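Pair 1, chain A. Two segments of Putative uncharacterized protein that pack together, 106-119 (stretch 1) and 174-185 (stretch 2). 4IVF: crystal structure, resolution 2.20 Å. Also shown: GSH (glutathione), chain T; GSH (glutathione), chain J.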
# COMPACT_ATOMS: atom_id res chain seq x y z
N LYS A 106 -1.24 13.52 4.50
CA LYS A 106 -0.56 13.57 3.20
C LYS A 106 0.63 12.60 3.18
O LYS A 106 0.90 12.00 2.16
CB LYS A 106 -0.08 14.99 2.84
CG LYS A 106 -1.18 16.05 2.67
CD LYS A 106 -2.32 15.63 1.74
CE LYS A 106 -1.90 15.45 0.30
NZ LYS A 106 -3.08 15.30 -0.62
N THR A 107 1.33 12.47 4.31
CA THR A 107 2.43 11.52 4.44
C THR A 107 1.91 10.12 4.17
O THR A 107 2.51 9.33 3.43
CB THR A 107 3.05 11.55 5.86
OG1 THR A 107 3.76 12.78 6.03
CG2 THR A 107 4.03 10.40 6.06
N LEU A 108 0.75 9.84 4.76
CA LEU A 108 0.09 8.56 4.61
C LEU A 108 -0.33 8.33 3.15
O LEU A 108 -0.13 7.24 2.60
CB LEU A 108 -1.12 8.48 5.54
CG LEU A 108 -1.55 7.08 5.96
CD1 LEU A 108 -0.43 6.39 6.72
CD2 LEU A 108 -2.83 7.14 6.80
N GLU A 109 -0.90 9.35 2.52
CA GLU A 109 -1.28 9.24 1.12
C GLU A 109 -0.09 8.92 0.20
O GLU A 109 -0.21 8.13 -0.72
CB GLU A 109 -1.97 10.52 0.64
CG GLU A 109 -2.13 10.59 -0.87
CD GLU A 109 -2.80 11.87 -1.32
OE1 GLU A 109 -3.44 12.53 -0.47
OE2 GLU A 109 -2.70 12.21 -2.52
N TYR A 110 1.06 9.52 0.45
CA TYR A 110 2.19 9.31 -0.44
C TYR A 110 2.93 8.00 -0.10
O TYR A 110 3.45 7.32 -1.00
CB TYR A 110 3.12 10.53 -0.43
CG TYR A 110 2.45 11.79 -0.95
CD1 TYR A 110 1.43 11.73 -1.89
CD2 TYR A 110 2.85 13.05 -0.49
CE1 TYR A 110 0.82 12.90 -2.36
CE2 TYR A 110 2.25 14.21 -0.95
CZ TYR A 110 1.24 14.13 -1.88
OH TYR A 110 0.64 15.29 -2.32
N LEU A 111 2.97 7.65 1.18
CA LEU A 111 3.44 6.34 1.58
C LEU A 111 2.62 5.24 0.89
O LEU A 111 3.19 4.33 0.29
CB LEU A 111 3.37 6.15 3.10
CG LEU A 111 3.66 4.71 3.56
CD1 LEU A 111 5.09 4.29 3.25
CD2 LEU A 111 3.39 4.53 5.05
N ILE A 112 1.30 5.32 0.99
CA ILE A 112 0.44 4.29 0.38
C ILE A 112 0.63 4.25 -1.14
O ILE A 112 0.74 3.17 -1.73
CB ILE A 112 -1.05 4.45 0.78
CG1 ILE A 112 -1.24 4.26 2.29
CG2 ILE A 112 -1.94 3.47 -0.00
CD1 ILE A 112 -0.51 3.10 2.86
N PHE A 113 0.71 5.43 -1.76
CA PHE A 113 1.00 5.56 -3.18
C PHE A 113 2.28 4.81 -3.56
O PHE A 113 2.33 4.10 -4.56
CB PHE A 113 1.13 7.05 -3.56
CG PHE A 113 1.45 7.30 -5.02
CD1 PHE A 113 0.88 6.53 -6.03
CD2 PHE A 113 2.29 8.34 -5.39
CE1 PHE A 113 1.18 6.78 -7.36
CE2 PHE A 113 2.58 8.60 -6.72
CZ PHE A 113 2.02 7.81 -7.71
N GLN A 114 3.32 4.97 -2.75
CA GLN A 114 4.56 4.23 -2.98
C GLN A 114 4.33 2.71 -2.89
O GLN A 114 4.67 2.00 -3.82
CB GLN A 114 5.66 4.67 -2.00
CG GLN A 114 7.06 4.17 -2.38
CD GLN A 114 7.23 2.67 -2.16
OE1 GLN A 114 6.92 2.15 -1.08
NE2 GLN A 114 7.69 1.96 -3.19
N VAL A 115 3.77 2.22 -1.78
CA VAL A 115 3.61 0.77 -1.61
C VAL A 115 2.53 0.18 -2.53
O VAL A 115 2.54 -1.01 -2.84
CB VAL A 115 3.32 0.35 -0.15
CG1 VAL A 115 4.40 0.90 0.80
CG2 VAL A 115 1.92 0.78 0.30
N ALA A 116 1.60 1.02 -2.98
CA ALA A 116 0.48 0.54 -3.78
C ALA A 116 0.70 0.64 -5.29
O ALA A 116 0.07 -0.09 -6.06
CB ALA A 116 -0.81 1.24 -3.39
N GLU A 117 1.59 1.53 -5.72
CA GLU A 117 1.81 1.67 -7.16
C GLU A 117 3.29 1.64 -7.55
O GLU A 117 3.68 0.90 -8.45
CB GLU A 117 1.04 2.89 -7.72
CG GLU A 117 -0.47 2.72 -7.52
CD GLU A 117 -1.32 3.92 -7.91
OE1 GLU A 117 -1.22 4.38 -9.06
OE2 GLU A 117 -2.13 4.38 -7.07
N ASN A 118 4.12 2.39 -6.85
CA ASN A 118 5.54 2.42 -7.17
C ASN A 118 6.18 1.02 -7.08
O ASN A 118 6.60 0.48 -8.09
CB ASN A 118 6.26 3.47 -6.31
CG ASN A 118 7.77 3.43 -6.49
OD1 ASN A 118 8.51 3.29 -5.52
ND2 ASN A 118 8.23 3.53 -7.73
N GLY A 119 6.24 0.45 -5.88
CA GLY A 119 6.77 -0.89 -5.69
C GLY A 119 6.17 -1.97 -6.58
O GLY A 119 6.89 -2.63 -7.33
N TYR A 174 11.88 14.94 6.06
CA TYR A 174 11.73 13.60 5.50
C TYR A 174 10.74 12.83 6.35
O TYR A 174 10.73 12.95 7.57
CB TYR A 174 13.07 12.86 5.47
CG TYR A 174 14.08 13.43 4.50
CD1 TYR A 174 13.82 13.47 3.14
CD2 TYR A 174 15.30 13.93 4.95
CE1 TYR A 174 14.74 13.98 2.24
CE2 TYR A 174 16.23 14.45 4.06
CZ TYR A 174 15.94 14.47 2.71
OH TYR A 174 16.86 14.97 1.82
N THR A 175 9.87 12.08 5.69
CA THR A 175 8.94 11.21 6.38
C THR A 175 9.11 9.78 5.86
O THR A 175 9.98 9.52 5.02
CB THR A 175 7.50 11.66 6.15
OG1 THR A 175 7.24 11.70 4.73
CG2 THR A 175 7.26 13.05 6.76
N VAL A 176 8.25 8.87 6.33
CA VAL A 176 8.31 7.49 5.88
C VAL A 176 8.01 7.41 4.38
O VAL A 176 8.43 6.48 3.70
CB VAL A 176 7.34 6.56 6.66
CG1 VAL A 176 7.81 6.35 8.10
CG2 VAL A 176 5.92 7.11 6.64
N ALA A 177 7.29 8.40 3.86
CA ALA A 177 6.97 8.39 2.44
C ALA A 177 8.24 8.53 1.61
O ALA A 177 8.43 7.82 0.63
CB ALA A 177 5.95 9.47 2.10
N ASP A 178 9.13 9.43 2.02
CA ASP A 178 10.41 9.58 1.33
C ASP A 178 11.26 8.31 1.46
O ASP A 178 11.86 7.85 0.50
CB ASP A 178 11.19 10.77 1.90
CG ASP A 178 10.41 12.07 1.84
OD1 ASP A 178 9.62 12.34 2.76
OD2 ASP A 178 10.58 12.82 0.86
N PHE A 179 11.32 7.76 2.66
CA PHE A 179 12.16 6.59 2.86
C PHE A 179 11.64 5.38 2.11
O PHE A 179 12.42 4.59 1.59
CB PHE A 179 12.38 6.33 4.35
CG PHE A 179 13.16 7.43 5.02
CD1 PHE A 179 14.47 7.68 4.66
CD2 PHE A 179 12.56 8.24 5.98
CE1 PHE A 179 15.20 8.70 5.25
CE2 PHE A 179 13.27 9.26 6.57
CZ PHE A 179 14.60 9.50 6.21
N ALA A 180 10.32 5.27 2.00
CA ALA A 180 9.69 4.23 1.18
C ALA A 180 10.10 4.34 -0.28
O ALA A 180 10.49 3.35 -0.90
CB ALA A 180 8.17 4.29 1.31
N LEU A 181 9.97 5.54 -0.85
CA LEU A 181 10.30 5.76 -2.25
C LEU A 181 11.79 5.47 -2.52
O LEU A 181 12.17 4.90 -3.54
CB LEU A 181 9.93 7.19 -2.68
CG LEU A 181 10.26 7.51 -4.15
CD1 LEU A 181 9.45 6.63 -5.08
CD2 LEU A 181 10.04 8.98 -4.47
N LEU A 182 12.62 5.86 -1.56
CA LEU A 182 14.07 5.77 -1.67
C LEU A 182 14.56 4.34 -1.93
O LEU A 182 15.51 4.12 -2.69
CB LEU A 182 14.71 6.33 -0.40
CG LEU A 182 16.23 6.40 -0.33
CD1 LEU A 182 16.77 7.22 -1.49
CD2 LEU A 182 16.68 6.97 1.01
N GLY A 183 13.93 3.36 -1.28
CA GLY A 183 14.34 1.97 -1.44
C GLY A 183 14.28 1.56 -2.90
O GLY A 183 15.19 0.91 -3.39
N TRP A 184 13.21 1.97 -3.59
CA TRP A 184 12.96 1.60 -4.99
C TRP A 184 13.64 2.51 -6.00
O TRP A 184 13.98 2.07 -7.11
CB TRP A 184 11.46 1.56 -5.27
CG TRP A 184 10.84 0.27 -4.83
CD1 TRP A 184 10.27 -0.01 -3.62
CD2 TRP A 184 10.74 -0.94 -5.60
NE1 TRP A 184 9.82 -1.31 -3.59
CE2 TRP A 184 10.10 -1.90 -4.79
CE3 TRP A 184 11.13 -1.29 -6.90
CZ2 TRP A 184 9.83 -3.20 -5.25
CZ3 TRP A 184 10.86 -2.58 -7.35
CH2 TRP A 184 10.22 -3.52 -6.52
N ALA A 185 13.83 3.78 -5.63
CA ALA A 185 14.55 4.72 -6.49
C ALA A 185 15.97 4.20 -6.69
O ALA A 185 16.57 4.35 -7.75
CB ALA A 185 14.57 6.11 -5.85
N1 GSH T . 7.11 -13.27 -6.30
CA1 GSH T . 7.91 -12.42 -7.15
C1 GSH T . 7.57 -12.67 -8.56
O11 GSH T . 6.63 -13.44 -8.85
O12 GSH T . 8.21 -12.10 -9.48
CB1 GSH T . 9.41 -12.58 -6.87
CG1 GSH T . 10.13 -11.30 -7.09
CD1 GSH T . 9.83 -10.25 -6.02
OE1 GSH T . 9.42 -10.57 -4.89
N2 GSH T . 10.02 -8.78 -6.31
CA2 GSH T . 9.72 -7.79 -5.29
C2 GSH T . 8.50 -7.01 -5.69
O2 GSH T . 8.26 -6.82 -6.87
CB2 GSH T . 10.83 -6.86 -5.16
SG2 GSH T . 12.34 -7.71 -4.86
N3 GSH T . 7.61 -6.46 -4.68
CA3 GSH T . 6.45 -5.71 -5.11
C3 GSH T . 6.14 -4.64 -4.15
O31 GSH T . 7.04 -4.11 -3.45
O32 GSH T . 4.94 -4.26 -4.03
N1 GSH J . -3.77 2.65 -5.47
CA1 GSH J . -4.96 3.38 -5.81
C1 GSH J . -5.92 3.30 -4.71
O11 GSH J . -6.78 4.18 -4.59
O12 GSH J . -5.89 2.35 -3.89
CB1 GSH J . -5.58 2.77 -7.05
CG1 GSH J . -6.44 3.76 -7.72
CD1 GSH J . -6.90 3.25 -9.07
OE1 GSH J . -6.42 2.22 -9.59
N2 GSH J . -7.96 4.03 -9.80
CA2 GSH J . -8.43 3.58 -11.09
C2 GSH J . -8.27 4.71 -12.06
O2 GSH J . -8.54 5.86 -11.68
CB2 GSH J . -9.85 3.22 -11.00
SG2 GSH J . -10.14 2.00 -9.75
N3 GSH J . -7.82 4.43 -13.42
CA3 GSH J . -7.66 5.50 -14.40
C3 GSH J . -6.26 5.58 -14.89
O31 GSH J . -5.35 4.93 -14.31
O32 GSH J . -5.98 6.31 -15.89

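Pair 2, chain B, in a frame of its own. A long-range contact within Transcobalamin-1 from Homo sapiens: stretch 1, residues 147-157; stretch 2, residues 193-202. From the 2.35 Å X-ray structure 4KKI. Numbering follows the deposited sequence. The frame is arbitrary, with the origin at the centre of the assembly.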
# COMPACT_ATOMS: atom_id res chain seq x y z
N LEU B 147 -0.63 -0.74 -10.59
CA LEU B 147 -0.02 -0.54 -11.90
C LEU B 147 1.46 -0.22 -11.75
O LEU B 147 2.29 -0.65 -12.55
CB LEU B 147 -0.72 0.59 -12.65
CG LEU B 147 -0.56 0.59 -14.17
CD1 LEU B 147 -1.37 -0.56 -14.77
CD2 LEU B 147 -0.99 1.92 -14.76
N SER B 148 1.79 0.54 -10.70
CA SER B 148 3.17 0.88 -10.40
C SER B 148 3.91 -0.35 -9.89
O SER B 148 5.06 -0.58 -10.24
CB SER B 148 3.24 2.00 -9.36
OG SER B 148 2.56 3.15 -9.81
N LEU B 149 3.23 -1.12 -9.04
CA LEU B 149 3.77 -2.39 -8.58
C LEU B 149 4.08 -3.30 -9.76
O LEU B 149 5.10 -3.99 -9.77
CB LEU B 149 2.80 -3.08 -7.62
CG LEU B 149 2.75 -2.59 -6.17
CD1 LEU B 149 1.61 -3.26 -5.41
CD2 LEU B 149 4.07 -2.85 -5.48
N ASP B 150 3.20 -3.29 -10.76
CA ASP B 150 3.38 -4.12 -11.95
C ASP B 150 4.64 -3.76 -12.72
O ASP B 150 5.46 -4.62 -13.02
CB ASP B 150 2.16 -4.01 -12.87
CG ASP B 150 0.89 -4.52 -12.22
OD1 ASP B 150 0.99 -5.38 -11.31
OD2 ASP B 150 -0.20 -4.07 -12.61
N VAL B 151 4.77 -2.48 -13.04
CA VAL B 151 5.94 -1.99 -13.76
C VAL B 151 7.22 -2.25 -12.97
O VAL B 151 8.23 -2.67 -13.53
CB VAL B 151 5.81 -0.49 -14.09
CG1 VAL B 151 7.08 0.02 -14.76
CG2 VAL B 151 4.60 -0.25 -14.98
N LEU B 152 7.16 -2.01 -11.66
CA LEU B 152 8.31 -2.21 -10.79
C LEU B 152 8.81 -3.65 -10.84
O LEU B 152 10.00 -3.91 -11.02
CB LEU B 152 7.97 -1.82 -9.35
CG LEU B 152 9.05 -2.03 -8.28
CD1 LEU B 152 10.32 -1.28 -8.63
CD2 LEU B 152 8.53 -1.61 -6.91
N ALA B 153 7.88 -4.59 -10.68
CA ALA B 153 8.21 -6.01 -10.68
C ALA B 153 8.74 -6.48 -12.04
O ALA B 153 9.74 -7.19 -12.11
CB ALA B 153 7.00 -6.84 -10.26
N LEU B 154 8.06 -6.08 -13.11
CA LEU B 154 8.48 -6.43 -14.46
C LEU B 154 9.85 -5.85 -14.79
O LEU B 154 10.66 -6.48 -15.47
CB LEU B 154 7.45 -5.94 -15.49
CG LEU B 154 6.09 -6.63 -15.47
CD1 LEU B 154 5.12 -5.93 -16.40
CD2 LEU B 154 6.24 -8.09 -15.86
N CYS B 155 10.11 -4.65 -14.28
CA CYS B 155 11.39 -3.98 -14.49
C CYS B 155 12.53 -4.66 -13.73
O CYS B 155 13.60 -4.91 -14.29
CB CYS B 155 11.30 -2.51 -14.07
SG CYS B 155 12.87 -1.65 -14.03
N LEU B 156 12.30 -4.96 -12.46
CA LEU B 156 13.32 -5.58 -11.61
C LEU B 156 13.68 -7.00 -12.04
O LEU B 156 14.78 -7.48 -11.77
CB LEU B 156 12.85 -5.60 -10.15
CG LEU B 156 12.88 -4.27 -9.40
CD1 LEU B 156 12.20 -4.42 -8.04
CD2 LEU B 156 14.31 -3.80 -9.23
N PHE B 157 12.75 -7.68 -12.71
CA PHE B 157 12.97 -9.08 -13.07
C PHE B 157 13.01 -9.31 -14.58
O PHE B 157 12.75 -10.41 -15.06
CB PHE B 157 11.93 -9.98 -12.40
CG PHE B 157 12.03 -9.99 -10.90
CD1 PHE B 157 11.40 -9.01 -10.15
CD2 PHE B 157 12.77 -10.96 -10.25
CE1 PHE B 157 11.51 -9.01 -8.77
CE2 PHE B 157 12.87 -10.97 -8.87
CZ PHE B 157 12.24 -9.99 -8.13
N LEU B 193 8.98 4.85 -7.49
CA LEU B 193 9.85 3.69 -7.37
C LEU B 193 9.89 2.92 -8.68
O LEU B 193 10.94 2.44 -9.10
CB LEU B 193 9.40 2.78 -6.23
CG LEU B 193 9.56 3.33 -4.81
CD1 LEU B 193 8.87 2.42 -3.81
CD2 LEU B 193 11.03 3.49 -4.46
N ALA B 194 8.73 2.80 -9.31
CA ALA B 194 8.61 2.10 -10.58
C ALA B 194 9.32 2.85 -11.70
O ALA B 194 10.11 2.27 -12.45
CB ALA B 194 7.15 1.88 -10.94
N LEU B 195 9.03 4.14 -11.82
CA LEU B 195 9.64 4.97 -12.86
C LEU B 195 11.16 5.03 -12.71
O LEU B 195 11.89 5.09 -13.70
CB LEU B 195 9.05 6.38 -12.83
CG LEU B 195 7.56 6.51 -13.18
CD1 LEU B 195 7.05 7.93 -12.96
CD2 LEU B 195 7.31 6.07 -14.62
N THR B 196 11.62 5.01 -11.46
CA THR B 196 13.05 5.08 -11.18
C THR B 196 13.74 3.80 -11.62
O THR B 196 14.88 3.82 -12.09
CB THR B 196 13.31 5.32 -9.69
OG1 THR B 196 12.61 6.51 -9.27
CG2 THR B 196 14.80 5.50 -9.42
N CYS B 197 13.04 2.67 -11.48
CA CYS B 197 13.58 1.40 -11.93
C CYS B 197 13.76 1.39 -13.44
O CYS B 197 14.78 0.94 -13.95
CB CYS B 197 12.67 0.24 -11.50
SG CYS B 197 13.25 -1.39 -12.05
N VAL B 198 12.76 1.90 -14.16
CA VAL B 198 12.83 2.00 -15.61
C VAL B 198 13.98 2.90 -16.04
O VAL B 198 14.68 2.61 -17.01
CB VAL B 198 11.51 2.53 -16.21
CG1 VAL B 198 11.59 2.58 -17.73
CG2 VAL B 198 10.34 1.67 -15.76
N LYS B 199 14.18 3.99 -15.30
CA LYS B 199 15.29 4.90 -15.54
C LYS B 199 16.63 4.17 -15.45
O LYS B 199 17.46 4.26 -16.35
CB LYS B 199 15.25 6.08 -14.57
CG LYS B 199 14.20 7.13 -14.91
CD LYS B 199 13.72 7.89 -13.67
CE LYS B 199 14.86 8.59 -12.95
NZ LYS B 199 14.39 9.31 -11.73
N LYS B 200 16.84 3.44 -14.36
CA LYS B 200 18.08 2.71 -14.16
C LYS B 200 18.24 1.64 -15.23
O LYS B 200 19.33 1.43 -15.75
CB LYS B 200 18.11 2.06 -12.77
CG LYS B 200 17.92 3.05 -11.63
CD LYS B 200 17.82 2.35 -10.29
CE LYS B 200 19.19 2.04 -9.72
NZ LYS B 200 19.95 3.30 -9.47
N SER B 201 17.13 1.00 -15.58
CA SER B 201 17.12 -0.03 -16.61
C SER B 201 17.49 0.53 -17.98
O SER B 201 18.15 -0.13 -18.77
CB SER B 201 15.74 -0.71 -16.66
OG SER B 201 15.71 -1.70 -17.67
N LEU B 202 17.05 1.76 -18.25
CA LEU B 202 17.38 2.45 -19.49
C LEU B 202 18.86 2.84 -19.57
O LEU B 202 19.51 2.65 -20.60
CB LEU B 202 16.52 3.70 -19.66
CG LEU B 202 15.12 3.49 -20.23
CD1 LEU B 202 14.32 4.78 -20.20
CD2 LEU B 202 15.20 2.93 -21.64
O HOH W 1 13.99 -3.97 -16.74

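Both pairs set two helices side by side, running nearly the same way: the axes approach to 8.3 Å at 16° in pair 1 and to 8.2 Å at 27° in pair 2. Fourteen central residues superpose with an RMSD of 0.5 Å, so the two contacts pose almost the same packing problem.

The first rule concerns the point where the backbones come closest. Leu A111 and Ala A177 have CA atoms 4.2 Å apart; the matching Leu B152 and Ala B194 CA atoms are 4.3 Å apart. Alanine occupies the tight position in both, and its methyl rests against the backbone of the facing helix: Ala A177 CB lies 3.7 Å from Thr A107 O, and Ala B194 CB lies 3.3 Å from Ser B148 O, at the matching position. The leucine matches just as closely in form. Leu A111 and Leu B152 share the t, p rotamer, their side-chain centres 0.3 Å apart after superposition, and each sends CD1 to the next facing position, with Leu A111 CD1 3.6 Å from Ala A180 CB and Leu B152 CD1 4.0 Å from Cys B197 CB.

One turn on, the solutions part. Gln A114 and Cys B155 coincide, both t at chi1 and both pointing toward the partner helix. In pair 2 the gap is closed covalently: Cys B155 SG and Cys B197 SG form a disulfide of 2.0 Å with chi3 of -94°, close to the relaxed value for such a bond. In pair 1 the position matching Cys B197 is Ala A180, and the longer glutamine fills the space, its OE1 3.4 Å from Ala A180 CB. Its amide is held in place from its own helix, Gln A114 NE2 donating to Asn A118 OD1 at 2.8 Å and 174°.

Further along, Trp A184 matches Ser B201, though less tightly (CA atoms 1.8 Å apart). The indole covers Gly A119, whose CA sits 3.8 Å from the centroid of the five-membered ring, over its face. A CB on that glycine would come within 3.0 Å of O31 of glutathione T, so the bare backbone leaves room for the ligand as well as the ring. The small serine in pair 2 instead reaches across through a water, which donates to Cys B155 O at 2.7 Å and lies 3.0 Å from Ser B201 OG.

Neither pair has a direct hydrogen bond between its stretches; a close-set alanine and a well-placed leucine recur, while the next turn admits either a disulfide or a braced amide.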